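Local coordinates for protein titin (Homo sapiens, PDB 2J8H) that forms part of the elastic filament system of muscle, here as a rigid tandem of two immunoglobulin domains from its A-band region, and also carries a serine/threonine kinase, at residues A[46-49]-A[50-54]; A[71-74]-A[75-79]; A[115-118]-A[119-122]; A[170-173]-A[174-178]. All coordinates share one frame; numbering follows the deposited sequence.

Contact 1 of 4, residues A[46-49]-A[50-54]; sequences IADG and LKYRI
Ala47 and Tyr52 face each other across a tight reversal of the backbone, their CA atoms 4.9 Å apart, in the loop that leads into strand 52-57 of an immunoglobulin I-set domain. The closure rests on Tyr52 O, which accepts a hydrogen bond from Gly49 N at 3.0 Å and a weak one from Asp48 N. Gly49 itself takes phi 92° and psi -12°, where any beta carbon would collide with the carbonyl oxygen of Asp48, which explains the glycine.

The side chain of Asp48 fills the inside of the reversal. Its CG lies between the backbone N and the carbonyl carbon (chi1 65°), which brings OD1 back over the following peptides. Tyr52 N meets Asp48 OD1 at 2.9 Å, nearly along the C-O axis. The Leu50 N to Asp48 OD1 bond, 3.2 Å long, forms an Asx turn and arrives from well above the carboxylate plane. One oxygen thus holds two amides from different directions.

Lys51 lays its CG over the centre of the Tyr52 ring, while its NZ leaves the loop for Ala67 O and Asp73. Arg53 and Leu50 pack on Leu104 and His103 of a second subunit, and Pro105 of that subunit lies against Ala47. Within the loop, Ala47 CB rests on Ile54 CD1 at 3.9 Å.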
ATOM      1  N   ILE A  46      -2.402   5.524  24.831  1.00 47.67           N
ATOM      2  CA  ILE A  46      -1.897   6.888  24.740  1.00 47.92           C
ATOM      3  C   ILE A  46      -1.460   7.105  23.287  1.00 48.03           C
ATOM      4  O   ILE A  46      -0.579   6.451  22.786  1.00 47.49           O
ATOM      5  CB  ILE A  46      -0.746   7.101  25.727  1.00 48.27           C
ATOM      6  CG1 ILE A  46      -1.240   6.838  27.177  1.00 49.80           C
ATOM      7  CG2 ILE A  46      -0.138   8.514  25.631  1.00 48.21           C
ATOM      8  CD1 ILE A  46      -2.450   7.654  27.602  1.00 49.00           C
ATOM      9  N   ALA A  47      -2.135   8.007  22.599  1.00 47.82           N
ATOM     10  CA  ALA A  47      -1.863   8.248  21.197  1.00 47.36           C
ATOM     11  C   ALA A  47      -0.436   8.718  21.028  1.00 47.03           C
ATOM     12  O   ALA A  47       0.025   9.561  21.785  1.00 46.76           O
ATOM     13  CB  ALA A  47      -2.832   9.283  20.657  1.00 47.65           C
ATOM     14  N   ASP A  48       0.243   8.171  20.024  1.00 46.26           N
ATOM     15  CA  ASP A  48       1.585   8.557  19.668  1.00 46.62           C
ATOM     16  C   ASP A  48       1.724   9.254  18.306  1.00 45.44           C
ATOM     17  O   ASP A  48       2.800   9.756  17.972  1.00 43.93           O
ATOM     18  CB  ASP A  48       2.498   7.326  19.711  1.00 47.90           C
ATOM     19  CG  ASP A  48       2.139   6.274  18.675  1.00 48.91           C
ATOM     20  OD1 ASP A  48       1.039   6.285  18.132  1.00 51.45           O
ATOM     21  OD2 ASP A  48       3.005   5.423  18.384  1.00 57.43           O
ATOM     22  N   GLY A  49       0.636   9.288  17.543  1.00 45.31           N
ATOM     23  CA  GLY A  49       0.603   9.938  16.259  1.00 46.41           C
ATOM     24  C   GLY A  49       0.932   9.013  15.107  1.00 46.93           C
ATOM     25  O   GLY A  49       0.769   9.381  13.964  1.00 48.66           O
ATOM     26  N   LEU A  50       1.446   7.831  15.410  1.00 47.71           N
ATOM     27  CA  LEU A  50       1.956   6.892  14.420  1.00 47.65           C
ATOM     28  C   LEU A  50       1.039   5.669  14.449  1.00 47.76           C
ATOM     29  O   LEU A  50       0.042   5.612  13.703  1.00 48.86           O
ATOM     30  CB  LEU A  50       3.388   6.540  14.788  1.00 48.22           C
ATOM     31  CG  LEU A  50       4.341   7.759  14.784  1.00 49.78           C
ATOM     32  CD1 LEU A  50       5.438   7.566  15.830  1.00 52.76           C
ATOM     33  CD2 LEU A  50       4.934   7.979  13.406  1.00 52.08           C
ATOM     34  N   LYS A  51       1.296   4.750  15.370  1.00 47.43           N
ATOM     35  CA  LYS A  51       0.456   3.559  15.500  1.00 47.48           C
ATOM     36  C   LYS A  51      -0.953   3.937  15.883  1.00 47.33           C
ATOM     37  O   LYS A  51      -1.899   3.344  15.383  1.00 47.15           O
ATOM     38  CB  LYS A  51       1.001   2.611  16.566  1.00 47.79           C
ATOM     39  CG  LYS A  51       0.244   1.278  16.682  1.00 47.69           C
ATOM     40  CD  LYS A  51       0.291   0.488  15.363  1.00 48.94           C
ATOM     41  CE  LYS A  51      -0.455  -0.866  15.439  1.00 48.45           C
ATOM     42  NZ  LYS A  51      -0.408  -1.514  14.108  1.00 45.10           N
ATOM     43  N   TYR A  52      -1.086   4.915  16.793  1.00 47.50           N
ATOM     44  CA  TYR A  52      -2.388   5.300  17.343  1.00 47.58           C
ATOM     45  C   TYR A  52      -2.613   6.788  17.229  1.00 47.60           C
ATOM     46  O   TYR A  52      -1.780   7.570  17.678  1.00 47.21           O
ATOM     47  CB  TYR A  52      -2.477   4.946  18.821  1.00 48.19           C
ATOM     48  CG  TYR A  52      -2.351   3.488  19.135  1.00 47.90           C
ATOM     49  CD1 TYR A  52      -1.251   3.007  19.831  1.00 50.08           C
ATOM     50  CD2 TYR A  52      -3.344   2.582  18.765  1.00 48.72           C
ATOM     51  CE1 TYR A  52      -1.131   1.667  20.152  1.00 50.82           C
ATOM     52  CE2 TYR A  52      -3.230   1.219  19.078  1.00 48.64           C
ATOM     53  CZ  TYR A  52      -2.126   0.774  19.775  1.00 49.52           C
ATOM     54  OH  TYR A  52      -1.964  -0.563  20.082  1.00 50.75           O
ATOM     55  N   ARG A  53      -3.747   7.164  16.646  1.00 47.54           N
ATOM     56  CA  ARG A  53      -4.175   8.552  16.573  1.00 48.29           C
ATOM     57  C   ARG A  53      -5.574   8.629  17.126  1.00 47.96           C
ATOM     58  O   ARG A  53      -6.423   7.819  16.774  1.00 48.48           O
ATOM     59  CB  ARG A  53      -4.203   9.035  15.124  1.00 47.86           C
ATOM     60  CG  ARG A  53      -2.885   9.362  14.544  1.00 50.24           C
ATOM     61  CD  ARG A  53      -3.024   9.705  13.072  1.00 51.43           C
ATOM     62  NE  ARG A  53      -3.065   8.485  12.293  1.00 55.38           N
ATOM     63  CZ  ARG A  53      -3.574   8.378  11.059  1.00 58.76           C
ATOM     64  NH1 ARG A  53      -4.117   9.435  10.448  1.00 58.49           N
ATOM     65  NH2 ARG A  53      -3.531   7.190  10.428  1.00 58.27           N
ATOM     66  N   ILE A  54      -5.819   9.595  17.987  1.00 48.43           N
ATOM     67  CA  ILE A  54      -7.116   9.763  18.615  1.00 49.13           C
ATOM     68  C   ILE A  54      -7.640  11.078  18.124  1.00 49.98           C
ATOM     69  O   ILE A  54      -6.911  12.067  18.067  1.00 50.96           O
ATOM     70  CB  ILE A  54      -7.004   9.770  20.129  1.00 49.02           C
ATOM     71  CG1 ILE A  54      -6.679   8.366  20.603  1.00 49.39           C
ATOM     72  CG2 ILE A  54      -8.326  10.305  20.776  1.00 49.74           C
ATOM     73  CD1 ILE A  54      -6.296   8.263  22.048  1.00 50.64           C
TER

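Contact 2 of 4, residues A[71-74]-A[75-79]; sequences DDDA and TVYQV
Thr75 and Asp73 meet on the two sides of Ala74, the centre of an inverse gamma turn that carries the chain from the 3-10 segment 71-73 into strand 76-83. The methyl of Thr75 is set between its backbone N and carbonyl carbon because OG1 lies anti to N (chi1 -172°), and this brings CG2 to 3.9 Å from Asp73 O. Before the turn, Ala74 N closes the 3-10 segment on Asp71 O, a backbone bond of 3.0 Å. Ala74 then packs its side chain on Val96.

Asp73 meets Tyr77, four residues on, directly through its backbone O and, by way of a water, through OD1. Tyr77 OH donates to Asp73 O at 2.7 Å, with the acceptor at the ring edge, near its plane. Seen from the carbonyl, the hydroxyl sits at a C=O...O angle of 121°, tilted by 15° from the carbonyl plane. This is the tyrosine corner of immunoglobulin domains, in which the strand tyrosine ties down the turn before it. The bridging water donates to Tyr77 OH at 2.7 Å and to Asp73 OD1 at 2.5 Å.

Asp73 OD2 is occupied elsewhere, by a salt bridge to Lys51 and by Thr70 N. Giving its proton to Asp73 O and accepting from the water, the phenol is donor and acceptor at once; the carboxylate has partners on both oxygens, which together probably fix the turn against the ring.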
ATOM      1  N   ASP A  71      -1.896  -8.883  13.288  1.00 47.65           N
ATOM      2  CA  ASP A  71      -2.626  -9.773  14.176  1.00 47.94           C
ATOM      3  C   ASP A  71      -2.468  -9.332  15.643  1.00 47.99           C
ATOM      4  O   ASP A  71      -3.345  -9.598  16.473  1.00 48.07           O
ATOM      5  CB  ASP A  71      -2.215 -11.236  13.956  1.00 48.27           C
ATOM      6  CG  ASP A  71      -3.048 -12.200  14.793  1.00 48.92           C
ATOM      7  OD1 ASP A  71      -4.307 -12.170  14.695  1.00 47.77           O
ATOM      8  OD2 ASP A  71      -2.431 -12.975  15.563  1.00 52.82           O
ATOM      9  N   ASP A  72      -1.384  -8.618  15.958  1.00 48.40           N
ATOM     10  CA  ASP A  72      -1.195  -8.100  17.314  1.00 47.87           C
ATOM     11  C   ASP A  72      -2.273  -7.086  17.710  1.00 47.21           C
ATOM     12  O   ASP A  72      -2.556  -6.892  18.881  1.00 47.11           O
ATOM     13  CB  ASP A  72       0.197  -7.473  17.487  1.00 48.96           C
ATOM     14  CG  ASP A  72       0.425  -6.940  18.914  1.00 50.93           C
ATOM     15  OD1 ASP A  72       0.655  -7.761  19.838  1.00 57.21           O
ATOM     16  OD2 ASP A  72       0.335  -5.704  19.127  1.00 56.72           O
ATOM     17  N   ASP A  73      -2.881  -6.438  16.722  1.00 46.46           N
ATOM     18  CA  ASP A  73      -3.929  -5.489  16.978  1.00 45.86           C
ATOM     19  C   ASP A  73      -5.303  -6.129  17.060  1.00 45.01           C
ATOM     20  O   ASP A  73      -6.253  -5.457  17.385  1.00 45.21           O
ATOM     21  CB  ASP A  73      -3.916  -4.426  15.889  1.00 45.80           C
ATOM     22  CG  ASP A  73      -2.591  -3.726  15.808  1.00 46.19           C
ATOM     23  OD1 ASP A  73      -2.135  -3.227  16.872  1.00 46.03           O
ATOM     24  OD2 ASP A  73      -2.004  -3.708  14.709  1.00 45.22           O
ATOM     25  N   ALA A  74      -5.399  -7.412  16.751  1.00 44.57           N
ATOM     26  CA  ALA A  74      -6.674  -8.101  16.680  1.00 44.70           C
ATOM     27  C   ALA A  74      -7.074  -8.504  18.081  1.00 44.48           C
ATOM     28  O   ALA A  74      -6.722  -9.575  18.562  1.00 43.74           O
ATOM     29  CB  ALA A  74      -6.573  -9.326  15.778  1.00 43.24           C
ATOM     30  N   THR A  75      -7.790  -7.628  18.756  1.00 45.25           N
ATOM     31  CA  THR A  75      -8.195  -7.909  20.128  1.00 46.01           C
ATOM     32  C   THR A  75      -9.382  -7.024  20.459  1.00 46.46           C
ATOM     33  O   THR A  75      -9.984  -6.427  19.562  1.00 46.72           O
ATOM     34  CB  THR A  75      -7.008  -7.704  21.126  1.00 45.97           C
ATOM     35  OG1 THR A  75      -7.397  -8.163  22.425  1.00 47.96           O
ATOM     36  CG2 THR A  75      -6.576  -6.237  21.195  1.00 44.52           C
ATOM     37  N   VAL A  76      -9.727  -6.937  21.732  1.00 47.96           N
ATOM     38  CA  VAL A  76     -10.845  -6.117  22.174  1.00 47.85           C
ATOM     39  C   VAL A  76     -10.359  -4.748  22.636  1.00 48.29           C
ATOM     40  O   VAL A  76      -9.300  -4.620  23.250  1.00 48.09           O
ATOM     41  CB  VAL A  76     -11.646  -6.809  23.303  1.00 49.03           C
ATOM     42  CG1 VAL A  76     -10.825  -6.871  24.581  1.00 50.70           C
ATOM     43  CG2 VAL A  76     -12.943  -6.070  23.558  1.00 49.28           C
ATOM     44  N   TYR A  77     -11.137  -3.728  22.275  1.00 47.87           N
ATOM     45  CA  TYR A  77     -10.862  -2.348  22.592  1.00 47.55           C
ATOM     46  C   TYR A  77     -12.046  -1.825  23.363  1.00 47.88           C
ATOM     47  O   TYR A  77     -13.158  -2.332  23.210  1.00 48.26           O
ATOM     48  CB  TYR A  77     -10.676  -1.526  21.316  1.00 47.60           C
ATOM     49  CG  TYR A  77      -9.434  -1.940  20.564  1.00 47.38           C
ATOM     50  CD1 TYR A  77      -9.436  -3.064  19.727  1.00 48.37           C
ATOM     51  CD2 TYR A  77      -8.253  -1.246  20.727  1.00 47.14           C
ATOM     52  CE1 TYR A  77      -8.282  -3.458  19.064  1.00 45.34           C
ATOM     53  CE2 TYR A  77      -7.096  -1.648  20.095  1.00 46.40           C
ATOM     54  CZ  TYR A  77      -7.117  -2.750  19.253  1.00 45.93           C
ATOM     55  OH  TYR A  77      -5.940  -3.112  18.619  1.00 45.42           O
ATOM     56  N   GLN A  78     -11.779  -0.845  24.222  1.00 47.88           N
ATOM     57  CA  GLN A  78     -12.805  -0.150  24.982  1.00 47.80           C
ATOM     58  C   GLN A  78     -12.668   1.345  24.753  1.00 47.03           C
ATOM     59  O   GLN A  78     -11.589   1.848  24.535  1.00 46.64           O
ATOM     60  CB  GLN A  78     -12.669  -0.426  26.478  1.00 48.54           C
ATOM     61  CG  GLN A  78     -12.866  -1.858  26.912  1.00 50.24           C
ATOM     62  CD  GLN A  78     -11.605  -2.705  26.830  1.00 51.93           C
ATOM     63  OE1 GLN A  78     -10.496  -2.211  27.004  1.00 53.93           O
ATOM     64  NE2 GLN A  78     -11.783  -4.007  26.604  1.00 51.71           N
ATOM     65  N   VAL A  79     -13.791   2.034  24.767  1.00 46.70           N
ATOM     66  CA  VAL A  79     -13.846   3.489  24.795  1.00 46.37           C
ATOM     67  C   VAL A  79     -14.672   3.854  26.010  1.00 46.24           C
ATOM     68  O   VAL A  79     -15.702   3.204  26.310  1.00 44.42           O
ATOM     69  CB  VAL A  79     -14.450   4.088  23.500  1.00 46.91           C
ATOM     70  CG1 VAL A  79     -15.864   3.648  23.317  1.00 45.79           C
ATOM     71  CG2 VAL A  79     -14.315   5.646  23.470  1.00 45.79           C
TER
HETATM   72  O   HOH W   1      -3.364  -2.397  18.856  1.00 38.92           O

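Contact 3 of 4, residues A[115-118]-A[119-122]; sequences HALR and GEVV
Glu120 stretches its side chain back along the strand it has just left, so that OE1 comes over Ala116 CA at 3.5 Å. With CG anti to the backbone N (chi1 -177°) and the chain extended beyond it, the carboxylate reaches Leu117 N. That bond, Leu117 N to Glu120 OE1, is 3.0 Å long and nearly straight, with an N-H...O angle of 168°; the donor lies on the anti side of the carboxylate, out of its plane. In the opposite sense, Glu120 N donates to Leu117 O at 3.0 Å, so the two residues are tied by a pair of bonds. With an alanine here the carboxylate that accepts from Leu117 N is gone, and the strand end would probably be held to the turn less firmly, by the backbone bond alone.

Beneath this polar pair, Ala116 CB and Val122 CG2 are pressed to 3.4 Å, tighter than usual carbon contact. Both residues also pack on Val168, and Val122 reaches Phe164, so the reversal is seated on the domain interior. Gly119 turns at positive phi (86°), where a beta carbon would clash with Arg118 O. The backbone angles of Arg118 and Gly119 and the bond from Glu120 N make this a type II beta turn from Leu117 to Glu120, linking edge strand 112-117 to strand 123-131 in the I-set sandwich.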
ATOM      1  N   HIS A 115      19.047 -29.344  -0.396  1.00 50.53           N
ATOM      2  CA  HIS A 115      20.073 -30.250  -0.893  1.00 51.15           C
ATOM      3  C   HIS A 115      20.454 -31.140   0.287  1.00 51.42           C
ATOM      4  O   HIS A 115      20.961 -30.660   1.303  1.00 52.10           O
ATOM      5  CB  HIS A 115      21.254 -29.440  -1.433  1.00 52.23           C
ATOM      6  CG  HIS A 115      20.832 -28.307  -2.314  1.00 54.47           C
ATOM      7  ND1 HIS A 115      20.200 -28.505  -3.524  1.00 57.16           N
ATOM      8  CD2 HIS A 115      20.882 -26.965  -2.132  1.00 57.12           C
ATOM      9  CE1 HIS A 115      19.908 -27.335  -4.062  1.00 58.29           C
ATOM     10  NE2 HIS A 115      20.315 -26.384  -3.240  1.00 57.37           N
ATOM     11  N   ALA A 116      20.156 -32.426   0.179  1.00 50.87           N
ATOM     12  CA  ALA A 116      20.355 -33.331   1.294  1.00 50.92           C
ATOM     13  C   ALA A 116      21.326 -34.431   0.917  1.00 50.75           C
ATOM     14  O   ALA A 116      21.545 -34.694  -0.255  1.00 50.56           O
ATOM     15  CB  ALA A 116      19.015 -33.926   1.735  1.00 50.48           C
ATOM     16  N   LEU A 117      21.904 -35.061   1.935  1.00 51.07           N
ATOM     17  CA  LEU A 117      22.700 -36.261   1.762  1.00 51.38           C
ATOM     18  C   LEU A 117      21.915 -37.470   2.284  1.00 51.32           C
ATOM     19  O   LEU A 117      21.108 -37.328   3.202  1.00 50.60           O
ATOM     20  CB  LEU A 117      24.002 -36.132   2.542  1.00 51.93           C
ATOM     21  CG  LEU A 117      24.981 -35.046   2.099  1.00 53.51           C
ATOM     22  CD1 LEU A 117      26.195 -35.100   3.017  1.00 54.77           C
ATOM     23  CD2 LEU A 117      25.412 -35.198   0.633  1.00 54.70           C
ATOM     24  N   ARG A 118      22.150 -38.647   1.703  1.00 50.98           N
ATOM     25  CA  ARG A 118      21.474 -39.849   2.146  1.00 51.39           C
ATOM     26  C   ARG A 118      21.600 -40.008   3.645  1.00 50.76           C
ATOM     27  O   ARG A 118      22.695 -39.846   4.203  1.00 49.89           O
ATOM     28  CB  ARG A 118      22.073 -41.094   1.504  1.00 51.78           C
ATOM     29  CG  ARG A 118      21.564 -41.399   0.121  1.00 53.20           C
ATOM     30  CD  ARG A 118      22.315 -42.607  -0.421  1.00 54.42           C
ATOM     31  NE  ARG A 118      21.657 -43.887  -0.132  1.00 57.14           N
ATOM     32  CZ  ARG A 118      22.279 -45.067  -0.065  1.00 58.26           C
ATOM     33  NH1 ARG A 118      23.605 -45.163  -0.217  1.00 58.46           N
ATOM     34  NH2 ARG A 118      21.571 -46.165   0.181  1.00 58.09           N
ATOM     35  N   GLY A 119      20.477 -40.338   4.282  1.00 50.04           N
ATOM     36  CA  GLY A 119      20.430 -40.575   5.715  1.00 50.38           C
ATOM     37  C   GLY A 119      20.239 -39.344   6.572  1.00 50.10           C
ATOM     38  O   GLY A 119      20.013 -39.452   7.766  1.00 50.10           O
ATOM     39  N   GLU A 120      20.311 -38.166   5.965  1.00 50.15           N
ATOM     40  CA  GLU A 120      20.130 -36.924   6.688  1.00 50.18           C
ATOM     41  C   GLU A 120      18.658 -36.765   7.088  1.00 49.26           C
ATOM     42  O   GLU A 120      17.771 -36.959   6.263  1.00 48.82           O
ATOM     43  CB  GLU A 120      20.549 -35.767   5.783  1.00 50.24           C
ATOM     44  CG  GLU A 120      20.487 -34.407   6.426  1.00 51.45           C
ATOM     45  CD  GLU A 120      20.918 -33.306   5.476  1.00 52.80           C
ATOM     46  OE1 GLU A 120      21.706 -33.604   4.540  1.00 54.35           O
ATOM     47  OE2 GLU A 120      20.473 -32.145   5.678  1.00 57.31           O
ATOM     48  N   VAL A 121      18.405 -36.430   8.349  1.00 49.02           N
ATOM     49  CA  VAL A 121      17.046 -36.171   8.805  1.00 48.83           C
ATOM     50  C   VAL A 121      16.694 -34.752   8.376  1.00 49.21           C
ATOM     51  O   VAL A 121      17.003 -33.769   9.054  1.00 50.76           O
ATOM     52  CB  VAL A 121      16.893 -36.343  10.320  1.00 48.71           C
ATOM     53  CG1 VAL A 121      15.492 -36.005  10.726  1.00 47.95           C
ATOM     54  CG2 VAL A 121      17.250 -37.788  10.754  1.00 47.51           C
ATOM     55  N   VAL A 122      16.035 -34.659   7.234  1.00 48.83           N
ATOM     56  CA  VAL A 122      15.697 -33.402   6.623  1.00 48.11           C
ATOM     57  C   VAL A 122      14.363 -32.860   7.127  1.00 48.07           C
ATOM     58  O   VAL A 122      13.402 -33.615   7.300  1.00 46.07           O
ATOM     59  CB  VAL A 122      15.657 -33.603   5.084  1.00 48.83           C
ATOM     60  CG1 VAL A 122      14.901 -32.475   4.388  1.00 47.30           C
ATOM     61  CG2 VAL A 122      17.097 -33.770   4.547  1.00 47.78           C
TER

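Contact 4 of 4, residues A[170-173]-A[174-178]; sequences RKDA and GFYVV
Tyr176 OH is gripped from several sides: it donates to Asp172 O, accepts from a water, and has a weak bond from Lys140 NZ. The distance from Tyr176 OH to Asp172 O, 2.5 Å, is very short, and its exact value should be read with caution. The carbonyl oxygen sits at the ring edge, close to the ring plane. CG of Tyr176 stands beside the backbone N, anti to the carbonyl carbon (chi1 -67°), which lays the ring back along its own strand toward the preceding turn. Asp172 lies four residues before the tyrosine, in the sequence Asp-Ala-Gly-Phe-Tyr, the tyrosine corner of immunoglobulin domains.

The same water donates to Asp172 OD1 at 2.8 Å and to Tyr176 OH at 3.1 Å, joining phenol and carboxylate, whose planes are 55° apart. His150 NE2 also bonds Asp172 OD1, while Glu169 N takes OD2. Ahead of the strand, Ala173 N closes the 3-10 segment 170-172 on Arg170 O at 3.3 Å. Gly174 follows with phi 148°, where a beta carbon would collide with Ala173 O.

A phenylalanine in place of Tyr176 would leave Asp172 O without its hydroxyl donor and would probably let the turn move relative to the ring. Lys140 NZ, bonded to Ala173 O and weakly to the phenol, may polarise the hydroxyl toward donating; the phenol thus gives its proton to the backbone and accepts from the water.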
ATOM      1  N   ARG A 170      17.238 -41.850  -1.377  1.00 48.65           N
ATOM      2  CA  ARG A 170      17.379 -41.290  -2.711  1.00 48.93           C
ATOM      3  C   ARG A 170      16.023 -41.043  -3.354  1.00 48.33           C
ATOM      4  O   ARG A 170      15.845 -40.086  -4.113  1.00 47.87           O
ATOM      5  CB  ARG A 170      18.177 -42.237  -3.588  1.00 48.88           C
ATOM      6  CG  ARG A 170      19.614 -42.313  -3.209  1.00 50.13           C
ATOM      7  CD  ARG A 170      20.310 -43.288  -4.109  1.00 52.11           C
ATOM      8  NE  ARG A 170      21.597 -43.660  -3.553  1.00 56.06           N
ATOM      9  CZ  ARG A 170      22.165 -44.863  -3.673  1.00 58.19           C
ATOM     10  NH1 ARG A 170      21.577 -45.858  -4.348  1.00 58.82           N
ATOM     11  NH2 ARG A 170      23.348 -45.073  -3.107  1.00 58.93           N
ATOM     12  N   LYS A 171      15.071 -41.916  -3.051  1.00 47.54           N
ATOM     13  CA  LYS A 171      13.743 -41.817  -3.624  1.00 47.64           C
ATOM     14  C   LYS A 171      12.976 -40.621  -3.106  1.00 46.37           C
ATOM     15  O   LYS A 171      11.937 -40.299  -3.656  1.00 46.18           O
ATOM     16  CB  LYS A 171      12.940 -43.087  -3.344  1.00 47.99           C
ATOM     17  CG  LYS A 171      12.420 -43.246  -1.918  1.00 49.54           C
ATOM     18  CD  LYS A 171      11.855 -44.657  -1.716  1.00 50.62           C
ATOM     19  CE  LYS A 171      10.655 -44.682  -0.759  1.00 52.62           C
ATOM     20  NZ  LYS A 171       9.952 -46.029  -0.775  1.00 53.39           N
ATOM     21  N   ASP A 172      13.459 -39.992  -2.036  1.00 45.38           N
ATOM     22  CA  ASP A 172      12.795 -38.813  -1.469  1.00 45.53           C
ATOM     23  C   ASP A 172      12.997 -37.557  -2.297  1.00 45.01           C
ATOM     24  O   ASP A 172      12.266 -36.577  -2.139  1.00 45.37           O
ATOM     25  CB  ASP A 172      13.260 -38.573  -0.029  1.00 45.15           C
ATOM     26  CG  ASP A 172      12.686 -39.585   0.932  1.00 45.09           C
ATOM     27  OD1 ASP A 172      11.508 -39.947   0.735  1.00 45.05           O
ATOM     28  OD2 ASP A 172      13.389 -40.005   1.878  1.00 44.77           O
ATOM     29  N   ALA A 173      14.013 -37.576  -3.147  1.00 44.43           N
ATOM     30  CA  ALA A 173      14.213 -36.528  -4.115  1.00 44.52           C
ATOM     31  C   ALA A 173      12.923 -36.296  -4.870  1.00 44.70           C
ATOM     32  O   ALA A 173      12.179 -37.241  -5.183  1.00 43.90           O
ATOM     33  CB  ALA A 173      15.316 -36.921  -5.085  1.00 43.81           C
ATOM     34  N   GLY A 174      12.662 -35.033  -5.179  1.00 44.50           N
ATOM     35  CA  GLY A 174      11.503 -34.686  -5.976  1.00 44.91           C
ATOM     36  C   GLY A 174      10.951 -33.341  -5.588  1.00 44.69           C
ATOM     37  O   GLY A 174      11.634 -32.551  -4.955  1.00 44.70           O
ATOM     38  N   PHE A 175       9.706 -33.104  -5.973  1.00 45.06           N
ATOM     39  CA  PHE A 175       9.069 -31.807  -5.842  1.00 45.42           C
ATOM     40  C   PHE A 175       7.936 -31.898  -4.850  1.00 45.65           C
ATOM     41  O   PHE A 175       7.000 -32.670  -5.043  1.00 45.98           O
ATOM     42  CB  PHE A 175       8.532 -31.354  -7.197  1.00 45.26           C
ATOM     43  CG  PHE A 175       9.601 -31.130  -8.221  1.00 45.15           C
ATOM     44  CD1 PHE A 175       9.980 -32.149  -9.071  1.00 45.60           C
ATOM     45  CD2 PHE A 175      10.235 -29.906  -8.325  1.00 45.29           C
ATOM     46  CE1 PHE A 175      10.978 -31.950 -10.034  1.00 46.80           C
ATOM     47  CE2 PHE A 175      11.228 -29.693  -9.277  1.00 45.74           C
ATOM     48  CZ  PHE A 175      11.603 -30.721 -10.132  1.00 45.91           C
ATOM     49  N   TYR A 176       8.041 -31.132  -3.767  1.00 45.82           N
ATOM     50  CA  TYR A 176       7.047 -31.166  -2.707  1.00 45.68           C
ATOM     51  C   TYR A 176       6.264 -29.858  -2.779  1.00 46.39           C
ATOM     52  O   TYR A 176       6.843 -28.790  -2.967  1.00 46.63           O
ATOM     53  CB  TYR A 176       7.742 -31.348  -1.356  1.00 45.31           C
ATOM     54  CG  TYR A 176       8.395 -32.714  -1.226  1.00 44.69           C
ATOM     55  CD1 TYR A 176       9.675 -32.953  -1.715  1.00 43.50           C
ATOM     56  CD2 TYR A 176       7.711 -33.772  -0.666  1.00 44.65           C
ATOM     57  CE1 TYR A 176      10.256 -34.221  -1.642  1.00 43.23           C
ATOM     58  CE2 TYR A 176       8.287 -35.034  -0.561  1.00 43.72           C
ATOM     59  CZ  TYR A 176       9.548 -35.258  -1.050  1.00 43.02           C
ATOM     60  OH  TYR A 176      10.091 -36.520  -0.947  1.00 43.09           O
ATOM     61  N   VAL A 177       4.944 -29.964  -2.693  1.00 46.69           N
ATOM     62  CA  VAL A 177       4.069 -28.824  -2.788  1.00 46.96           C
ATOM     63  C   VAL A 177       3.414 -28.608  -1.426  1.00 47.14           C
ATOM     64  O   VAL A 177       2.836 -29.530  -0.869  1.00 47.57           O
ATOM     65  CB  VAL A 177       3.008 -29.029  -3.875  1.00 46.97           C
ATOM     66  CG1 VAL A 177       2.082 -27.827  -3.932  1.00 46.23           C
ATOM     67  CG2 VAL A 177       3.679 -29.274  -5.234  1.00 48.15           C
ATOM     68  N   VAL A 178       3.549 -27.399  -0.885  1.00 47.44           N
ATOM     69  CA  VAL A 178       2.896 -27.025   0.371  1.00 47.36           C
ATOM     70  C   VAL A 178       1.858 -25.950   0.038  1.00 48.22           C
ATOM     71  O   VAL A 178       2.108 -25.043  -0.792  1.00 47.70           O
ATOM     72  CB  VAL A 178       3.899 -26.513   1.414  1.00 48.01           C
ATOM     73  CG1 VAL A 178       4.721 -25.368   0.862  1.00 47.07           C
ATOM     74  CG2 VAL A 178       3.174 -26.134   2.738  1.00 46.89           C
TER
HETATM   75  O   HOH W   2       9.399 -39.533  -1.018  1.00 38.69           O

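In the fold
The four contacts follow in series along the chain, two in each immunoglobulin domain. In the first domain, contacts 1 and 2 have centres about 14 Å apart and are joined by the salt bridge from Lys51 NZ to Asp73 OD2, 2.8 Å long. In the second, contacts 3 and 4 have centres about 12 Å apart and reach the same sheet, through strands 112-117 and 174-182; there Arg118 and Arg170 come close, with Asp197 salt-bridged to Arg170. Contacts 2 and 4 hold equivalent tyrosine corners, repeated with centres about 42 Å apart. Contacts 1 and 3 are about 50 Å apart between centres, on opposite sides of the chain's centre, as befits an extended, rigid tandem.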